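Side-chain contacts in 3-dehydroquinate dehydratase (Enterococcus faecalis, PDB 4PH6), which catalyses the cis-dehydration of 3-dehydroquinate to 3-dehydroshikimate through an imine intermediate, the third step of the chorismate pathway, as a homodimeric (beta/alpha)8-barrel enzyme: residues 119-124 / 158-163; 129-134 / 139-144; 152-157 / 191-196; 163-168 / 199-204. One frame throughout, in Å; residues are numbered along the deposited sequence.

Contact 1 of 4, residues 119-124 / 158-163; sequences ELFANP and VARLRQ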
loop_
_atom_site.group_PDB
_atom_site.type_symbol
_atom_site.label_atom_id
_atom_site.label_comp_id
_atom_site.label_asym_id
_atom_site.label_seq_id
_atom_site.Cartn_x
_atom_site.Cartn_y
_atom_site.Cartn_z
ATOM N N GLU A 119 -21.637 6.463 -16.325
ATOM C CA GLU A 119 -21.672 7.003 -14.977
ATOM C C GLU A 119 -22.983 6.660 -14.269
ATOM O O GLU A 119 -24.070 6.879 -14.802
ATOM C CB GLU A 119 -21.431 8.504 -15.017
ATOM C CG GLU A 119 -20.046 8.815 -15.543
ATOM C CD GLU A 119 -19.756 10.289 -15.686
ATOM O OE1 GLU A 119 -20.645 11.125 -15.413
ATOM O OE2 GLU A 119 -18.620 10.609 -16.093
ATOM N N LEU A 120 -22.845 6.087 -13.075
ATOM C CA LEU A 120 -23.972 5.737 -12.221
ATOM C C LEU A 120 -25.027 6.838 -12.168
ATOM O O LEU A 120 -26.221 6.556 -12.226
ATOM C CB LEU A 120 -23.479 5.420 -10.799
ATOM C CG LEU A 120 -24.506 5.283 -9.662
ATOM C CD1 LEU A 120 -25.412 4.057 -9.853
ATOM C CD2 LEU A 120 -23.830 5.244 -8.287
ATOM N N PHE A 121 -24.591 8.084 -12.046
ATOM C CA PHE A 121 -25.468 9.222 -11.789
ATOM C C PHE A 121 -26.121 9.877 -13.014
ATOM O O PHE A 121 -26.890 10.735 -12.872
ATOM C CB PHE A 121 -24.812 10.302 -10.907
ATOM C CG PHE A 121 -24.587 9.872 -9.495
ATOM C CD1 PHE A 121 -23.395 10.045 -8.906
ATOM C CD2 PHE A 121 -25.554 9.262 -8.792
ATOM C CE1 PHE A 121 -23.162 9.632 -7.631
ATOM C CE2 PHE A 121 -25.324 8.831 -7.511
ATOM C CZ PHE A 121 -24.127 9.020 -6.924
ATOM N N ALA A 122 -25.782 9.435 -14.202
ATOM C CA ALA A 122 -26.405 9.914 -15.402
ATOM C C ALA A 122 -27.809 9.425 -15.401
ATOM O O ALA A 122 -28.118 8.529 -14.731
ATOM C CB ALA A 122 -25.683 9.426 -16.634
ATOM N N ASN A 123 -28.637 10.058 -16.209
ATOM C CA ASN A 123 -30.055 9.713 -16.315
ATOM C C ASN A 123 -30.238 8.243 -16.514
ATOM O O ASN A 123 -29.956 7.670 -17.491
ATOM C CB ASN A 123 -30.655 10.374 -17.558
ATOM C CG ASN A 123 -32.178 10.186 -17.684
ATOM O OD1 ASN A 123 -32.722 9.139 -17.893
ATOM N ND2 ASN A 123 -32.834 11.265 -17.545
ATOM N N PRO A 124 -30.747 7.640 -15.475
ATOM C CA PRO A 124 -30.889 6.196 -15.366
ATOM C C PRO A 124 -31.839 5.581 -16.372
ATOM O O PRO A 124 -31.571 4.507 -16.819
ATOM C CB PRO A 124 -31.395 5.999 -13.953
ATOM C CG PRO A 124 -31.132 7.278 -13.281
ATOM C CD PRO A 124 -31.241 8.335 -14.296
ATOM N N VAL A 158 -19.697 2.253 -0.404
ATOM C CA VAL A 158 -20.256 0.908 -0.489
ATOM C C VAL A 158 -21.661 0.945 -1.104
ATOM O O VAL A 158 -22.009 0.097 -1.922
ATOM C CB VAL A 158 -20.312 0.230 0.917
ATOM C CG1 VAL A 158 -21.149 -1.032 0.891
ATOM C CG2 VAL A 158 -18.897 -0.071 1.425
ATOM N N ALA A 159 -22.464 1.927 -0.708
ATOM C CA ALA A 159 -23.815 2.039 -1.215
ATOM C C ALA A 159 -23.793 2.337 -2.704
ATOM O O ALA A 159 -24.607 1.800 -3.455
ATOM C CB ALA A 159 -24.600 3.124 -0.459
ATOM N N ARG A 160 -22.858 3.184 -3.130
ATOM C CA ARG A 160 -22.764 3.515 -4.543
ATOM C C ARG A 160 -22.317 2.306 -5.349
ATOM O O ARG A 160 -22.857 2.043 -6.421
ATOM C CB ARG A 160 -21.828 4.698 -4.769
ATOM C CG ARG A 160 -22.401 6.002 -4.238
ATOM C CD ARG A 160 -21.543 7.184 -4.613
ATOM N NE ARG A 160 -21.952 8.396 -3.904
ATOM C CZ ARG A 160 -21.349 9.579 -4.029
ATOM N NH1 ARG A 160 -20.309 9.721 -4.838
ATOM N NH2 ARG A 160 -21.779 10.615 -3.325
ATOM N N LEU A 161 -21.351 1.555 -4.830
ATOM C CA LEU A 161 -20.894 0.364 -5.531
ATOM C C LEU A 161 -22.041 -0.644 -5.598
ATOM O O LEU A 161 -22.218 -1.333 -6.601
ATOM C CB LEU A 161 -19.659 -0.244 -4.844
ATOM C CG LEU A 161 -18.368 0.563 -5.020
ATOM C CD1 LEU A 161 -17.266 0.063 -4.096
ATOM C CD2 LEU A 161 -17.895 0.563 -6.486
ATOM N N ARG A 162 -22.829 -0.717 -4.535
ATOM C CA ARG A 162 -23.939 -1.661 -4.500
ATOM C C ARG A 162 -25.061 -1.261 -5.455
ATOM O O ARG A 162 -25.729 -2.130 -6.007
ATOM C CB ARG A 162 -24.504 -1.790 -3.079
ATOM C CG ARG A 162 -23.633 -2.584 -2.107
ATOM C CD ARG A 162 -24.313 -2.661 -0.764
ATOM N NE ARG A 162 -25.496 -3.513 -0.829
ATOM C CZ ARG A 162 -26.464 -3.508 0.074
ATOM N NH1 ARG A 162 -26.413 -2.665 1.102
ATOM N NH2 ARG A 162 -27.488 -4.327 -0.070
ATOM N N GLN A 163 -25.270 0.041 -5.646
ATOM C CA GLN A 163 -26.314 0.510 -6.562
ATOM C C GLN A 163 -25.941 0.224 -8.025
ATOM O O GLN A 163 -26.815 -0.059 -8.839
ATOM C CB GLN A 163 -26.592 2.010 -6.366
ATOM C CG GLN A 163 -27.182 2.405 -4.987
ATOM C CD GLN A 163 -28.714 2.514 -4.993
ATOM O OE1 GLN A 163 -29.359 2.335 -6.050
ATOM N NE2 GLN A 163 -29.305 2.808 -3.817
#

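Contact 2 of 4, residues 129-134 / 139-144; sequences TLIHEA and IKIVLC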
loop_
_atom_site.group_PDB
_atom_site.type_symbol
_atom_site.label_atom_id
_atom_site.label_comp_id
_atom_site.label_asym_id
_atom_site.label_seq_id
_atom_site.Cartn_x
_atom_site.Cartn_y
_atom_site.Cartn_z
ATOM N N THR A 129 -31.728 1.952 -20.735
ATOM C CA THR A 129 -32.064 1.589 -22.104
ATOM C C THR A 129 -30.789 1.358 -22.902
ATOM O O THR A 129 -30.714 0.426 -23.695
ATOM C CB THR A 129 -32.924 2.673 -22.789
ATOM O OG1 THR A 129 -34.094 2.909 -22.002
ATOM C CG2 THR A 129 -33.328 2.244 -24.194
ATOM N N LEU A 130 -29.794 2.212 -22.675
ATOM C CA LEU A 130 -28.486 2.093 -23.308
ATOM C C LEU A 130 -27.757 0.803 -22.896
ATOM O O LEU A 130 -27.174 0.104 -23.732
ATOM C CB LEU A 130 -27.627 3.306 -22.966
ATOM C CG LEU A 130 -26.175 3.218 -23.436
ATOM C CD1 LEU A 130 -26.109 3.175 -24.974
ATOM C CD2 LEU A 130 -25.349 4.377 -22.872
ATOM N N ILE A 131 -27.801 0.496 -21.606
ATOM C CA ILE A 131 -27.175 -0.712 -21.083
ATOM C C ILE A 131 -27.630 -1.977 -21.825
ATOM O O ILE A 131 -26.792 -2.781 -22.247
ATOM C CB ILE A 131 -27.468 -0.886 -19.579
ATOM C CG1 ILE A 131 -26.788 0.221 -18.773
ATOM C CG2 ILE A 131 -26.990 -2.250 -19.110
ATOM C CD1 ILE A 131 -27.219 0.282 -17.317
ATOM N N HIS A 132 -28.945 -2.145 -21.984
ATOM C CA HIS A 132 -29.479 -3.327 -22.656
ATOM C C HIS A 132 -29.131 -3.359 -24.137
ATOM O O HIS A 132 -28.891 -4.438 -24.683
ATOM C CB HIS A 132 -30.998 -3.421 -22.478
ATOM C CG HIS A 132 -31.409 -3.520 -21.045
ATOM N ND1 HIS A 132 -30.866 -4.439 -20.178
ATOM C CD2 HIS A 132 -32.286 -2.788 -20.320
ATOM C CE1 HIS A 132 -31.387 -4.278 -18.982
ATOM N NE2 HIS A 132 -32.257 -3.281 -19.036
ATOM N N GLU A 133 -29.102 -2.195 -24.784
ATOM C CA GLU A 133 -28.661 -2.144 -26.178
ATOM C C GLU A 133 -27.162 -2.466 -26.304
ATOM O O GLU A 133 -26.747 -3.148 -27.236
ATOM C CB GLU A 133 -28.964 -0.781 -26.804
ATOM C CG GLU A 133 -30.452 -0.506 -27.024
ATOM C CD GLU A 133 -31.156 -1.612 -27.797
ATOM O OE1 GLU A 133 -30.767 -1.880 -28.952
ATOM O OE2 GLU A 133 -32.095 -2.229 -27.233
ATOM N N ALA A 134 -26.350 -1.993 -25.366
ATOM C CA ALA A 134 -24.935 -2.339 -25.375
ATOM C C ALA A 134 -24.716 -3.830 -25.112
ATOM O O ALA A 134 -23.914 -4.465 -25.812
ATOM C CB ALA A 134 -24.172 -1.503 -24.354
ATOM N N ILE A 139 -21.312 -5.933 -25.562
ATOM C CA ILE A 139 -20.448 -5.015 -24.845
ATOM C C ILE A 139 -20.603 -5.157 -23.326
ATOM O O ILE A 139 -21.729 -5.129 -22.818
ATOM C CB ILE A 139 -20.745 -3.569 -25.238
ATOM C CG1 ILE A 139 -20.665 -3.419 -26.763
ATOM C CG2 ILE A 139 -19.793 -2.642 -24.530
ATOM C CD1 ILE A 139 -21.299 -2.151 -27.288
ATOM N N LYS A 140 -19.488 -5.309 -22.609
ATOM C CA LYS A 140 -19.501 -5.324 -21.142
ATOM C C LYS A 140 -19.701 -3.923 -20.587
ATOM O O LYS A 140 -19.113 -2.955 -21.073
ATOM C CB LYS A 140 -18.194 -5.900 -20.567
ATOM C CG LYS A 140 -17.811 -7.281 -21.066
ATOM C CD LYS A 140 -18.866 -8.315 -20.715
ATOM C CE LYS A 140 -18.469 -9.682 -21.278
ATOM N NZ LYS A 140 -19.599 -10.653 -21.192
ATOM N N ILE A 141 -20.511 -3.816 -19.543
ATOM C CA ILE A 141 -20.821 -2.515 -18.975
ATOM C C ILE A 141 -20.014 -2.184 -17.720
ATOM O O ILE A 141 -19.974 -2.963 -16.764
ATOM C CB ILE A 141 -22.304 -2.413 -18.642
ATOM C CG1 ILE A 141 -23.116 -2.564 -19.927
ATOM C CG2 ILE A 141 -22.592 -1.073 -17.975
ATOM C CD1 ILE A 141 -22.765 -1.537 -20.989
ATOM N N VAL A 142 -19.374 -1.019 -17.728
ATOM C CA VAL A 142 -18.727 -0.519 -16.518
ATOM C C VAL A 142 -19.501 0.687 -16.012
ATOM O O VAL A 142 -19.390 1.767 -16.583
ATOM C CB VAL A 142 -17.246 -0.113 -16.742
ATOM C CG1 VAL A 142 -16.633 0.375 -15.434
ATOM C CG2 VAL A 142 -16.438 -1.273 -17.304
ATOM N N LEU A 143 -20.300 0.494 -14.961
ATOM C CA LEU A 143 -20.931 1.621 -14.277
ATOM C C LEU A 143 -19.887 2.203 -13.349
ATOM O O LEU A 143 -19.029 1.484 -12.849
ATOM C CB LEU A 143 -22.189 1.212 -13.499
ATOM C CG LEU A 143 -23.400 0.800 -14.346
ATOM C CD1 LEU A 143 -24.699 0.882 -13.546
ATOM C CD2 LEU A 143 -23.506 1.601 -15.644
ATOM N N CYS A 144 -19.942 3.507 -13.127
ATOM C CA CYS A 144 -18.847 4.156 -12.450
ATOM C C CYS A 144 -19.220 5.478 -11.828
ATOM O O CYS A 144 -20.163 6.155 -12.256
ATOM C CB CYS A 144 -17.708 4.368 -13.428
ATOM S SG CYS A 144 -18.250 5.341 -14.808
#

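Contact 3 of 4, residues 152-157 / 191-196; sequences PSQEEI and TNEMYT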
loop_
_atom_site.group_PDB
_atom_site.type_symbol
_atom_site.label_atom_id
_atom_site.label_comp_id
_atom_site.label_asym_id
_atom_site.label_seq_id
_atom_site.Cartn_x
_atom_site.Cartn_y
_atom_site.Cartn_z
ATOM N N PRO A 152 -16.307 10.335 0.094
ATOM C CA PRO A 152 -17.553 10.103 0.836
ATOM C C PRO A 152 -17.298 9.130 1.977
ATOM O O PRO A 152 -16.229 8.518 2.036
ATOM C CB PRO A 152 -18.495 9.483 -0.208
ATOM C CG PRO A 152 -17.833 9.715 -1.538
ATOM C CD PRO A 152 -16.361 9.773 -1.264
ATOM N N SER A 153 -18.270 8.975 2.862
ATOM C CA SER A 153 -18.129 8.024 3.948
ATOM C C SER A 153 -17.976 6.626 3.382
ATOM O O SER A 153 -18.387 6.355 2.245
ATOM C CB SER A 153 -19.332 8.074 4.885
ATOM O OG SER A 153 -20.441 7.441 4.277
ATOM N N GLN A 154 -17.388 5.739 4.177
ATOM C CA GLN A 154 -17.248 4.355 3.779
ATOM C C GLN A 154 -18.584 3.740 3.332
ATOM O O GLN A 154 -18.632 3.027 2.330
ATOM C CB GLN A 154 -16.654 3.535 4.918
ATOM C CG GLN A 154 -16.778 2.041 4.685
ATOM C CD GLN A 154 -15.931 1.234 5.644
ATOM O OE1 GLN A 154 -15.099 1.789 6.355
ATOM N NE2 GLN A 154 -16.117 -0.078 5.647
ATOM N N GLU A 155 -19.658 4.028 4.073
ATOM C CA GLU A 155 -20.964 3.468 3.776
ATOM C C GLU A 155 -21.486 3.971 2.436
ATOM O O GLU A 155 -22.117 3.230 1.690
ATOM C CB GLU A 155 -21.971 3.799 4.884
ATOM C CG GLU A 155 -21.619 3.163 6.221
ATOM C CD GLU A 155 -20.575 3.971 6.987
ATOM O OE1 GLU A 155 -20.729 5.207 7.069
ATOM O OE2 GLU A 155 -19.577 3.385 7.468
ATOM N N GLU A 156 -21.217 5.232 2.133
ATOM C CA GLU A 156 -21.715 5.827 0.903
ATOM C C GLU A 156 -20.978 5.269 -0.315
ATOM O O GLU A 156 -21.590 5.032 -1.347
ATOM C CB GLU A 156 -21.608 7.355 0.970
ATOM C CG GLU A 156 -21.970 8.082 -0.311
ATOM C CD GLU A 156 -23.387 7.807 -0.782
ATOM O OE1 GLU A 156 -23.626 7.933 -2.004
ATOM O OE2 GLU A 156 -24.254 7.469 0.064
ATOM N N ILE A 157 -19.676 5.041 -0.186
ATOM C CA ILE A 157 -18.895 4.389 -1.239
ATOM C C ILE A 157 -19.437 2.979 -1.489
ATOM O O ILE A 157 -19.630 2.565 -2.637
ATOM C CB ILE A 157 -17.396 4.331 -0.874
ATOM C CG1 ILE A 157 -16.870 5.749 -0.595
ATOM C CG2 ILE A 157 -16.591 3.653 -1.996
ATOM C CD1 ILE A 157 -15.425 5.840 -0.129
ATOM N N THR A 191 -13.702 -0.658 -0.190
ATOM C CA THR A 191 -13.359 -1.669 -1.189
ATOM C C THR A 191 -13.406 -3.071 -0.578
ATOM O O THR A 191 -14.010 -3.973 -1.155
ATOM C CB THR A 191 -11.949 -1.429 -1.796
ATOM O OG1 THR A 191 -11.897 -0.136 -2.409
ATOM C CG2 THR A 191 -11.601 -2.510 -2.841
ATOM N N ASN A 192 -12.776 -3.250 0.583
ATOM C CA ASN A 192 -12.742 -4.567 1.229
ATOM C C ASN A 192 -14.136 -5.061 1.654
ATOM O O ASN A 192 -14.503 -6.187 1.359
ATOM C CB ASN A 192 -11.804 -4.564 2.448
ATOM C CG ASN A 192 -11.629 -5.965 3.056
ATOM O OD1 ASN A 192 -11.098 -6.877 2.411
ATOM N ND2 ASN A 192 -12.070 -6.133 4.299
ATOM N N GLU A 193 -14.902 -4.213 2.339
ATOM C CA GLU A 193 -16.270 -4.556 2.736
ATOM C C GLU A 193 -17.162 -4.929 1.543
ATOM O O GLU A 193 -17.819 -5.968 1.557
ATOM C CB GLU A 193 -16.909 -3.402 3.504
ATOM C CG GLU A 193 -18.401 -3.609 3.795
ATOM C CD GLU A 193 -19.012 -2.441 4.542
ATOM O OE1 GLU A 193 -18.266 -1.503 4.898
ATOM O OE2 GLU A 193 -20.239 -2.462 4.788
ATOM N N MET A 194 -17.184 -4.082 0.515
ATOM C CA MET A 194 -17.969 -4.366 -0.691
ATOM C C MET A 194 -17.616 -5.724 -1.280
ATOM O O MET A 194 -18.493 -6.551 -1.557
ATOM C CB MET A 194 -17.758 -3.282 -1.760
ATOM C CG MET A 194 -18.511 -3.544 -3.067
ATOM S SD MET A 194 -20.310 -3.431 -2.861
ATOM C CE MET A 194 -20.886 -4.183 -4.378
ATOM N N TYR A 195 -16.326 -5.950 -1.467
ATOM C CA TYR A 195 -15.832 -7.162 -2.101
ATOM C C TYR A 195 -16.150 -8.411 -1.291
ATOM O O TYR A 195 -16.513 -9.444 -1.849
ATOM C CB TYR A 195 -14.320 -7.056 -2.314
ATOM C CG TYR A 195 -13.685 -8.291 -2.908
ATOM C CD1 TYR A 195 -13.639 -8.488 -4.286
ATOM C CD2 TYR A 195 -13.125 -9.260 -2.090
ATOM C CE1 TYR A 195 -13.048 -9.609 -4.823
ATOM C CE2 TYR A 195 -12.540 -10.395 -2.622
ATOM C CZ TYR A 195 -12.501 -10.562 -3.984
ATOM O OH TYR A 195 -11.907 -11.689 -4.499
ATOM N N THR A 196 -16.012 -8.331 0.028
ATOM C CA THR A 196 -16.185 -9.533 0.826
ATOM C C THR A 196 -17.675 -9.849 1.044
ATOM O O THR A 196 -18.059 -11.012 1.111
ATOM C CB THR A 196 -15.455 -9.423 2.196
ATOM O OG1 THR A 196 -15.972 -8.322 2.947
ATOM C CG2 THR A 196 -13.961 -9.211 1.991
HETATM O O HOH W 1 -19.803 0.683 6.346
#

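Contact 4 of 4, residues 163-168 / 199-204; sequences QMQMRQ and ASVPIV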
loop_
_atom_site.group_PDB
_atom_site.type_symbol
_atom_site.label_atom_id
_atom_site.label_comp_id
_atom_site.label_asym_id
_atom_site.label_seq_id
_atom_site.Cartn_x
_atom_site.Cartn_y
_atom_site.Cartn_z
ATOM N N GLN A 163 -25.270 0.041 -5.646
ATOM C CA GLN A 163 -26.314 0.510 -6.562
ATOM C C GLN A 163 -25.941 0.224 -8.025
ATOM O O GLN A 163 -26.815 -0.059 -8.839
ATOM C CB GLN A 163 -26.592 2.010 -6.366
ATOM C CG GLN A 163 -27.182 2.405 -4.987
ATOM C CD GLN A 163 -28.714 2.514 -4.993
ATOM O OE1 GLN A 163 -29.359 2.335 -6.050
ATOM N NE2 GLN A 163 -29.305 2.808 -3.817
ATOM N N MET A 164 -24.649 0.295 -8.354
ATOM C CA MET A 164 -24.192 -0.044 -9.694
ATOM C C MET A 164 -24.460 -1.505 -10.009
ATOM O O MET A 164 -24.940 -1.833 -11.091
ATOM C CB MET A 164 -22.697 0.240 -9.855
ATOM C CG MET A 164 -22.310 1.688 -9.617
ATOM S SD MET A 164 -20.526 1.922 -9.729
ATOM C CE MET A 164 -20.304 3.357 -8.683
ATOM N N GLN A 165 -24.129 -2.377 -9.060
ATOM C CA GLN A 165 -24.369 -3.799 -9.222
ATOM C C GLN A 165 -25.881 -4.044 -9.408
ATOM O O GLN A 165 -26.282 -4.850 -10.252
ATOM C CB GLN A 165 -23.806 -4.590 -8.026
ATOM C CG GLN A 165 -23.856 -6.134 -8.158
ATOM C CD GLN A 165 -23.177 -6.857 -6.989
ATOM O OE1 GLN A 165 -21.987 -7.161 -7.037
ATOM N NE2 GLN A 165 -23.929 -7.112 -5.932
ATOM N N MET A 166 -26.709 -3.317 -8.656
ATOM C CA MET A 166 -28.165 -3.441 -8.776
ATOM C C MET A 166 -28.671 -3.004 -10.145
ATOM O O MET A 166 -29.717 -3.467 -10.602
ATOM C CB MET A 166 -28.876 -2.613 -7.701
ATOM C CG MET A 166 -28.759 -3.162 -6.292
ATOM S SD MET A 166 -29.431 -2.047 -5.044
ATOM C CE MET A 166 -29.083 -3.000 -3.574
ATOM N N ARG A 167 -27.950 -2.087 -10.777
ATOM C CA ARG A 167 -28.309 -1.621 -12.109
ATOM C C ARG A 167 -27.653 -2.505 -13.153
ATOM O O ARG A 167 -27.471 -2.076 -14.288
ATOM C CB ARG A 167 -27.874 -0.166 -12.343
ATOM C CG ARG A 167 -28.418 0.870 -11.361
ATOM C CD ARG A 167 -29.560 1.701 -11.945
ATOM N NE ARG A 167 -29.267 2.254 -13.269
ATOM C CZ ARG A 167 -28.583 3.373 -13.503
ATOM N NH1 ARG A 167 -28.082 4.083 -12.494
ATOM N NH2 ARG A 167 -28.385 3.778 -14.757
ATOM N N GLN A 168 -27.259 -3.717 -12.759
ATOM C CA GLN A 168 -26.715 -4.723 -13.681
ATOM C C GLN A 168 -25.401 -4.312 -14.367
ATOM O O GLN A 168 -25.168 -4.629 -15.537
ATOM C CB GLN A 168 -27.759 -5.085 -14.748
ATOM C CG GLN A 168 -29.104 -5.556 -14.199
ATOM C CD GLN A 168 -30.118 -5.894 -15.293
ATOM O OE1 GLN A 168 -29.788 -6.549 -16.287
ATOM N NE2 GLN A 168 -31.358 -5.441 -15.114
ATOM N N ALA A 199 -20.448 -8.030 -3.259
ATOM C CA ALA A 199 -20.077 -8.093 -4.662
ATOM C C ALA A 199 -20.237 -9.496 -5.253
ATOM O O ALA A 199 -19.745 -10.475 -4.699
ATOM C CB ALA A 199 -18.627 -7.605 -4.824
ATOM N N SER A 200 -20.932 -9.600 -6.375
ATOM C CA SER A 200 -20.928 -10.861 -7.113
ATOM C C SER A 200 -20.526 -10.576 -8.548
ATOM O O SER A 200 -20.568 -11.459 -9.402
ATOM C CB SER A 200 -22.290 -11.575 -7.046
ATOM O OG SER A 200 -23.290 -10.841 -7.716
ATOM N N VAL A 201 -20.141 -9.323 -8.796
ATOM C CA VAL A 201 -19.421 -8.930 -10.004
ATOM C C VAL A 201 -18.132 -8.201 -9.594
ATOM O O VAL A 201 -18.011 -7.754 -8.448
ATOM C CB VAL A 201 -20.271 -8.023 -10.918
ATOM C CG1 VAL A 201 -21.544 -8.747 -11.375
ATOM C CG2 VAL A 201 -20.583 -6.705 -10.232
ATOM N N PRO A 202 -17.155 -8.106 -10.512
ATOM C CA PRO A 202 -15.907 -7.411 -10.201
ATOM C C PRO A 202 -16.121 -5.936 -9.866
ATOM O O PRO A 202 -17.004 -5.291 -10.431
ATOM C CB PRO A 202 -15.094 -7.564 -11.503
ATOM C CG PRO A 202 -15.590 -8.804 -12.095
ATOM C CD PRO A 202 -17.070 -8.794 -11.815
ATOM N N ILE A 203 -15.311 -5.414 -8.954
ATOM C CA ILE A 203 -15.362 -4.010 -8.614
ATOM C C ILE A 203 -13.994 -3.393 -8.815
ATOM O O ILE A 203 -12.969 -4.089 -8.800
ATOM C CB ILE A 203 -15.820 -3.767 -7.165
ATOM C CG1 ILE A 203 -14.802 -4.341 -6.188
ATOM C CG2 ILE A 203 -17.207 -4.363 -6.937
ATOM C CD1 ILE A 203 -15.028 -3.920 -4.761
ATOM N N VAL A 204 -14.002 -2.084 -9.030
ATOM C CA VAL A 204 -12.808 -1.315 -9.314
ATOM C C VAL A 204 -12.837 -0.054 -8.484
ATOM O O VAL A 204 -13.783 0.733 -8.570
ATOM C CB VAL A 204 -12.714 -0.935 -10.796
ATOM C CG1 VAL A 204 -11.464 -0.063 -11.066
ATOM C CG2 VAL A 204 -12.734 -2.187 -11.676
#

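Contact 1 of 4, residues 119-124 / 158-163
Phe121 turns the rim of its ring onto one face of the Arg160 guanidinium, with CE1 3.8 Å above that plane. In this (beta/alpha)8 barrel the contact joins the loop after strand 115-119 to helix 154-166, which follows the next strand, 140-147, in the chain. Ring and guanidinium planes stand 82° apart, so the two groups meet as an edge against a face rather than as a stack. Of the ring and guanidinium atoms, Phe121 CZ and Arg160 NE come nearest, at 3.8 Å, with NE lying close to the plane of the ring. The extended chain of Arg160 from CG to NE carries the guanidinium up to this edge, and its orientation is fixed by polar partners elsewhere: NE forms a salt bridge with Glu156, and NH1 is hydrogen-bonded to Asn145. Buried Leu120 makes the apolar half. With CG anti to the backbone N (chi1 169°), its side chain crosses that of Arg160 at about a right angle, CD2 lying 3.8 Å from Arg160 O and 4.1 Å from Arg160 CB. The same methyl lies over one face of the Phe121 ring, offset toward its rim, and sits between ring and helix. A type I turn from Glu119 to Ala122 brings these two side chains to the same helix. At the exposed margin, Leu120 CD1 comes within 4.2 Å of Gln163 CB.

Contact 2 of 4, residues 129-134 / 139-144
Ala134 CB packs 3.6 Å from Ile141 CD1, the closest approach of two side chains between residues 129-134 and 139-144. Helix 124-136 and strand 140-147, to which they belong, form the second half of a beta-alpha-beta crossover that starts from strand 115-119, the repeated theme of the barrel. The segments 129-134 and 140-144 run roughly antiparallel (150°), their axes 8.7 Å apart at closest approach. At Ala134 the helix and the start of the strand draw close: CB also meets Ile139 CB at 4.1 Å, and the carbonyl oxygen accepts a hydrogen bond from Ile139 N. That donor stands above the carbonyl plane, 36° out of it, as the chain turns from helix to strand.

Packing is looser farther along the strand. Ile131 and Ile141 cross at about a right angle and meet through CG2 and CG1 at 4.0 Å. On the solvent side of the helix, His132 and Glu133 point away from the strand, and on the strand Lys140 does likewise; the side chains that meet in the buried interface are all aliphatic. Val108 of the neighbouring outer helix 97-110 touches Ala134 as well. At the far end, Ile131 CD1 just reaches Leu143 CD2 at 4.3 Å.

Contact 3 of 4, residues 152-157 / 191-196
Gln154 and Glu193 reach toward each other from neighbouring outer helices of the barrel, their side chains crossing at a slant with the amide and carboxylate planes 64° apart. Both are extended beyond CG, and each has CG anti to its own backbone N, which carries the polar groups across the groove between helix 154-166 and helix 181-197. One short hydrogen bond joins them: Gln154 NE2 donates to Glu193 OE1 at 2.7 Å. The amide nitrogen meets OE1 nearly along its C-O axis, and the oxygen lies 17° out of the amide plane. The N-H points only moderately straight at its acceptor, at 148°.

A water adds a second grip on the same oxygen, donating to Glu193 OE1 at 3.0 Å and to Glu155 OE2 at 2.9 Å. Beside Gln154, Ser153 is the N-cap of its helix, and its OG accepts from Glu156 N at 3.2 Å. The Gln154 side chain also touches Ala190 and other residues of helix 181-197. Asn192 of that helix turns instead to the second subunit, where its ND2 is hydrogen-bonded to Thr182 of that chain.

Glu155 OE2 and Glu193 OE1 are 5.7 Å apart. The amide donor and the shared water, each giving a hydrogen to Glu193 OE1, would probably ease the repulsion between the two carboxylates at this partly exposed surface.

Contact 4 of 4, residues 163-168 / 199-204
Gln165 OE1 is gripped by two successive backbone N-H groups across the contact, from Ser200 at 2.7 Å and, weakly, from Val201 at 3.3 Å. The side chain thus fastens the end of one barrel helix to the loop that leads into strand 203-207. The Ser200 bond is short and fairly straight, 162° at the hydrogen, although the donor stands 36° above the carbonyl plane of the amide and so misses the lone pairs. The other half of the amide is used too: NE2 donates to the backbone O of Tyr198, so the carboxamide is held at both ends and its rotation is fixed.

An extended chain, with CG anti to the backbone N (chi1 -173°), delivers the amide to the loop. Around the oxygen the fit is close, with Ala199 CA 3.2 Å from OE1. Val201 CG2 lies alongside the stem, 3.9 Å from Gln165 CG, the two side chains sliding past each other in opposite directions.

Just beyond, Gln168, with positive phi, is the C-prime residue of a Schellman motif that ends the helix. Arg167 there forms a salt bridge with Asp128 of helix 124-136. Cys172 of strand 171-176 touches both Gln165 and Val201, and Met194 of helix 181-197 touches Gln165 and Ala199, so the bonded amide sits where helix 154-166, helix 181-197 and the adjoining strands converge.

Helix 154-166 is the shared element of contacts 1, 3 and 4, and contact 2 packs the strand that precedes it. Contacts 1 and 4 lie closest, with centres about 9 Å apart, and share Gln163; Leu120 O and Arg167 NH1 probably hydrogen-bond at 3.1 Å. Contact 2 meets contact 1 through Leu120 N and Cys144 O, 2.8 Å apart. Met194 O and Ala199 N, 3.0 Å apart and probably hydrogen-bonded, connect contacts 3 and 4. Contact 3 lies away from the active site, whereas Leu143 in contact 2 lies about 7 Å from Lys173, the predicted Schiff-base lysine, and Arg160 in contact 1 about 8 Å from His146, the predicted proton donor/acceptor, side chain to side chain.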